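Copper-transporting ATPase PAA1, chloroplastic (Arabidopsis thaliana, PDB 5LBD) uses ATP hydrolysis to carry monovalent copper across the plastid envelope, the present chain being the nucleotide-binding (N) domain of this P1B-type ATPase. Local coordinates at residues W24-A33 against I118-I128. The protein carries 2 engineered substitutions. Sequence-based numbering, arbitrary orientation.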
loop_
_atom_site.group_PDB
_atom_site.type_symbol
_atom_site.label_atom_id
_atom_site.label_comp_id
_atom_site.label_asym_id
_atom_site.label_seq_id
_atom_site.Cartn_x
_atom_site.Cartn_y
_atom_site.Cartn_z
ATOM N N TRP A 24 -0.184 -3.020 12.153
ATOM C CA TRP A 24 0.655 -3.689 11.170
ATOM C C TRP A 24 2.053 -3.098 11.236
ATOM O O TRP A 24 2.218 -1.880 11.365
ATOM C CB TRP A 24 0.082 -3.514 9.764
ATOM C CG TRP A 24 -1.333 -3.907 9.723
ATOM C CD1 TRP A 24 -2.428 -3.086 9.891
ATOM C CD2 TRP A 24 -1.841 -5.223 9.549
ATOM N NE1 TRP A 24 -3.569 -3.825 9.839
ATOM C CE2 TRP A 24 -3.241 -5.136 9.608
ATOM C CE3 TRP A 24 -1.256 -6.468 9.323
ATOM C CZ2 TRP A 24 -4.063 -6.239 9.462
ATOM C CZ3 TRP A 24 -2.087 -7.564 9.179
ATOM C CH2 TRP A 24 -3.466 -7.440 9.246
ATOM N N SER A 25 3.054 -3.952 11.110
ATOM C CA SER A 25 4.426 -3.482 11.130
ATOM C C SER A 25 4.806 -2.903 9.773
ATOM O O SER A 25 4.081 -3.038 8.779
ATOM C CB SER A 25 5.369 -4.631 11.484
ATOM O OG SER A 25 5.400 -5.509 10.364
ATOM N N GLU A 26 6.002 -2.302 9.725
ATOM C CA GLU A 26 6.512 -1.784 8.462
ATOM C C GLU A 26 6.605 -2.888 7.420
ATOM O O GLU A 26 6.198 -2.694 6.263
ATOM C CB GLU A 26 7.866 -1.118 8.667
ATOM C CG GLU A 26 7.801 0.133 9.553
ATOM C CD GLU A 26 9.110 0.888 9.688
ATOM O OE1 GLU A 26 10.012 0.654 8.870
ATOM O OE2 GLU A 26 9.212 1.754 10.609
ATOM N N VAL A 27 7.119 -4.061 7.792
ATOM C CA VAL A 27 7.260 -5.094 6.768
ATOM C C VAL A 27 5.913 -5.700 6.404
ATOM O O VAL A 27 5.696 -6.086 5.251
ATOM C CB VAL A 27 8.248 -6.188 7.196
ATOM C CG1 VAL A 27 9.612 -5.590 7.468
ATOM C CG2 VAL A 27 7.739 -6.948 8.405
ATOM N N GLU A 28 4.984 -5.792 7.356
ATOM C CA GLU A 28 3.671 -6.312 7.005
ATOM C C GLU A 28 2.944 -5.379 6.055
ATOM O O GLU A 28 2.253 -5.845 5.146
ATOM C CB GLU A 28 2.838 -6.516 8.263
ATOM C CG GLU A 28 3.365 -7.636 9.167
ATOM C CD GLU A 28 2.646 -7.719 10.488
ATOM O OE1 GLU A 28 2.475 -8.843 11.004
ATOM O OE2 GLU A 28 2.286 -6.653 11.043
ATOM N N VAL A 29 3.076 -4.064 6.274
ATOM C CA VAL A 29 2.457 -3.086 5.375
ATOM C C VAL A 29 3.015 -3.228 3.975
ATOM O O VAL A 29 2.261 -3.221 2.988
ATOM C CB VAL A 29 2.665 -1.659 5.915
ATOM C CG1 VAL A 29 2.460 -0.625 4.818
ATOM C CG2 VAL A 29 1.737 -1.453 7.081
ATOM N N LEU A 30 4.334 -3.406 3.863
ATOM C CA LEU A 30 4.943 -3.602 2.551
ATOM C C LEU A 30 4.422 -4.869 1.882
ATOM O O LEU A 30 4.164 -4.889 0.664
ATOM C CB LEU A 30 6.463 -3.664 2.652
ATOM C CG LEU A 30 7.129 -2.323 2.838
ATOM C CD1 LEU A 30 8.578 -2.545 3.099
ATOM C CD2 LEU A 30 6.961 -1.440 1.625
HETATM N N MSE A 31 4.306 -5.946 2.630
HETATM C CA MSE A 31 3.863 -7.191 2.045
HETATM C C MSE A 31 2.382 -7.117 1.640
HETATM O O MSE A 31 2.024 -7.622 0.610
HETATM C CB MSE A 31 4.172 -8.329 3.006
HETATM C CG MSE A 31 5.689 -8.534 3.166
HETATM SE SE MSE A 31 6.186 -10.178 4.018
HETATM C CE MSE A 31 5.031 -9.998 5.443
ATOM N N LEU A 32 1.539 -6.439 2.421
ATOM C CA LEU A 32 0.142 -6.311 2.020
ATOM C C LEU A 32 0.026 -5.450 0.777
ATOM O O LEU A 32 -0.717 -5.769 -0.153
ATOM C CB LEU A 32 -0.653 -5.678 3.165
ATOM C CG LEU A 32 -0.912 -6.528 4.393
ATOM C CD1 LEU A 32 -1.375 -5.650 5.526
ATOM C CD2 LEU A 32 -1.917 -7.608 4.116
ATOM N N ALA A 33 0.742 -4.332 0.759
ATOM C CA ALA A 33 0.666 -3.459 -0.423
ATOM C C ALA A 33 1.219 -4.159 -1.663
ATOM O O ALA A 33 0.656 -4.062 -2.756
ATOM C CB ALA A 33 1.425 -2.169 -0.159
ATOM N N ILE A 118 -1.659 3.592 2.584
ATOM C CA ILE A 118 -2.113 2.221 2.685
ATOM C C ILE A 118 -3.276 2.176 3.657
ATOM O O ILE A 118 -3.137 2.564 4.826
ATOM C CB ILE A 118 -1.003 1.287 3.161
ATOM C CG1 ILE A 118 0.281 1.484 2.341
ATOM C CG2 ILE A 118 -1.493 -0.138 3.080
ATOM C CD1 ILE A 118 0.111 1.316 0.872
ATOM N N GLY A 119 -4.423 1.694 3.180
ATOM C CA GLY A 119 -5.540 1.391 4.048
ATOM C C GLY A 119 -5.700 -0.112 4.188
ATOM O O GLY A 119 -5.459 -0.874 3.237
ATOM N N VAL A 120 -6.159 -0.529 5.360
ATOM C CA VAL A 120 -6.490 -1.925 5.629
ATOM C C VAL A 120 -7.848 -1.918 6.300
ATOM O O VAL A 120 -7.986 -1.412 7.420
ATOM C CB VAL A 120 -5.445 -2.631 6.504
ATOM C CG1 VAL A 120 -5.821 -4.067 6.646
ATOM C CG2 VAL A 120 -4.104 -2.541 5.841
ATOM N N ASP A 121 -8.867 -2.391 5.583
ATOM C CA ASP A 121 -10.253 -2.276 6.029
ATOM C C ASP A 121 -10.547 -0.814 6.385
ATOM O O ASP A 121 -10.421 0.057 5.515
ATOM C CB ASP A 121 -10.517 -3.248 7.186
ATOM C CG ASP A 121 -10.537 -4.723 6.722
ATOM O OD1 ASP A 121 -10.902 -4.994 5.550
ATOM O OD2 ASP A 121 -10.196 -5.619 7.525
ATOM N N ASN A 122 -10.945 -0.504 7.621
ATOM C CA ASN A 122 -11.289 0.871 7.952
ATOM C C ASN A 122 -10.153 1.619 8.635
ATOM O O ASN A 122 -10.383 2.679 9.217
ATOM C CB ASN A 122 -12.556 0.900 8.791
ATOM C CG ASN A 122 -13.795 0.624 7.953
ATOM O OD1 ASN A 122 -14.374 -0.459 8.016
ATOM N ND2 ASN A 122 -14.201 1.605 7.157
ATOM N N THR A 123 -8.924 1.117 8.527
ATOM C CA THR A 123 -7.776 1.697 9.212
ATOM C C THR A 123 -6.809 2.312 8.212
ATOM O O THR A 123 -6.469 1.693 7.194
ATOM C CB THR A 123 -7.066 0.638 10.046
ATOM O OG1 THR A 123 -7.965 0.167 11.049
ATOM C CG2 THR A 123 -5.843 1.225 10.712
ATOM N N LEU A 124 -6.376 3.535 8.492
ATOM C CA LEU A 124 -5.272 4.110 7.734
ATOM C C LEU A 124 -4.021 3.522 8.349
ATOM O O LEU A 124 -3.672 3.836 9.488
ATOM C CB LEU A 124 -5.281 5.632 7.814
ATOM C CG LEU A 124 -4.148 6.400 7.176
ATOM C CD1 LEU A 124 -4.067 6.085 5.711
ATOM C CD2 LEU A 124 -4.368 7.896 7.375
ATOM N N ALA A 125 -3.387 2.612 7.625
ATOM C CA ALA A 125 -2.351 1.769 8.164
ATOM C C ALA A 125 -0.957 2.368 8.058
ATOM O O ALA A 125 -0.107 2.045 8.900
ATOM C CB ALA A 125 -2.358 0.417 7.456
ATOM N N ALA A 126 -0.680 3.151 7.018
ATOM C CA ALA A 126 0.699 3.535 6.770
ATOM C C ALA A 126 0.765 4.575 5.671
ATOM O O ALA A 126 -0.164 4.756 4.880
ATOM C CB ALA A 126 1.540 2.322 6.366
ATOM N N VAL A 127 1.907 5.236 5.603
ATOM C CA VAL A 127 2.270 6.026 4.441
ATOM C C VAL A 127 3.640 5.511 4.019
ATOM O O VAL A 127 4.476 5.177 4.864
ATOM C CB VAL A 127 2.242 7.549 4.716
ATOM C CG1 VAL A 127 3.182 7.947 5.833
ATOM C CG2 VAL A 127 2.558 8.325 3.444
ATOM N N ILE A 128 3.858 5.395 2.724
ATOM C CA ILE A 128 5.146 4.983 2.175
ATOM C C ILE A 128 5.723 6.145 1.386
ATOM O O ILE A 128 5.044 6.703 0.511
ATOM C CB ILE A 128 5.039 3.734 1.275
ATOM C CG1 ILE A 128 4.362 2.581 2.025
ATOM C CG2 ILE A 128 6.429 3.342 0.760
ATOM C CD1 ILE A 128 4.018 1.396 1.140
HETATM O O HOH W 1 -0.166 -0.139 10.562
#
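Val29 faces Ala126 where helix 26-37 packs on the antiparallel sheet of the nucleotide-binding domain, here the hairpin of strands 115-120 and 123-130. The axes of segments 26-33 and 123-128 approach to 9.1 Å and cross at 93°, so the helix lies across the strands. Followed outward, Val29 CB first comes within 4.2 Å of Ala126 CB. Its CG1 branch, anti to the backbone N (chi1 161°), then presses on that methyl at 3.5 Å, tighter than usual carbon contact, and reaches Ile118 CG1 at 3.9 Å; CG2 meets the same Ala126 CB at 3.8 Å. A classic beta bulge, with Ala125 and Ala126 both opposite Ile118, turns both alanine methyls toward the helix segment. Further along the helix, Ala33 CB touches Ile118 CD1, and Val86 of strand 82-87 packs against both residues. Ahead of the helix, where Ser25 and Glu28 form a capping box, Val120 CG2 and Leu32 CD1 lie over the same face of the Trp24 ring, the latter 3.9 Å above the plane and offset toward the rim; Val120 CG1 is 3.9 Å from Trp24 NE1. No direct hydrogen bond joins the segments; one water donates to Trp24 O and, at 2.7 Å, to Ala125 O.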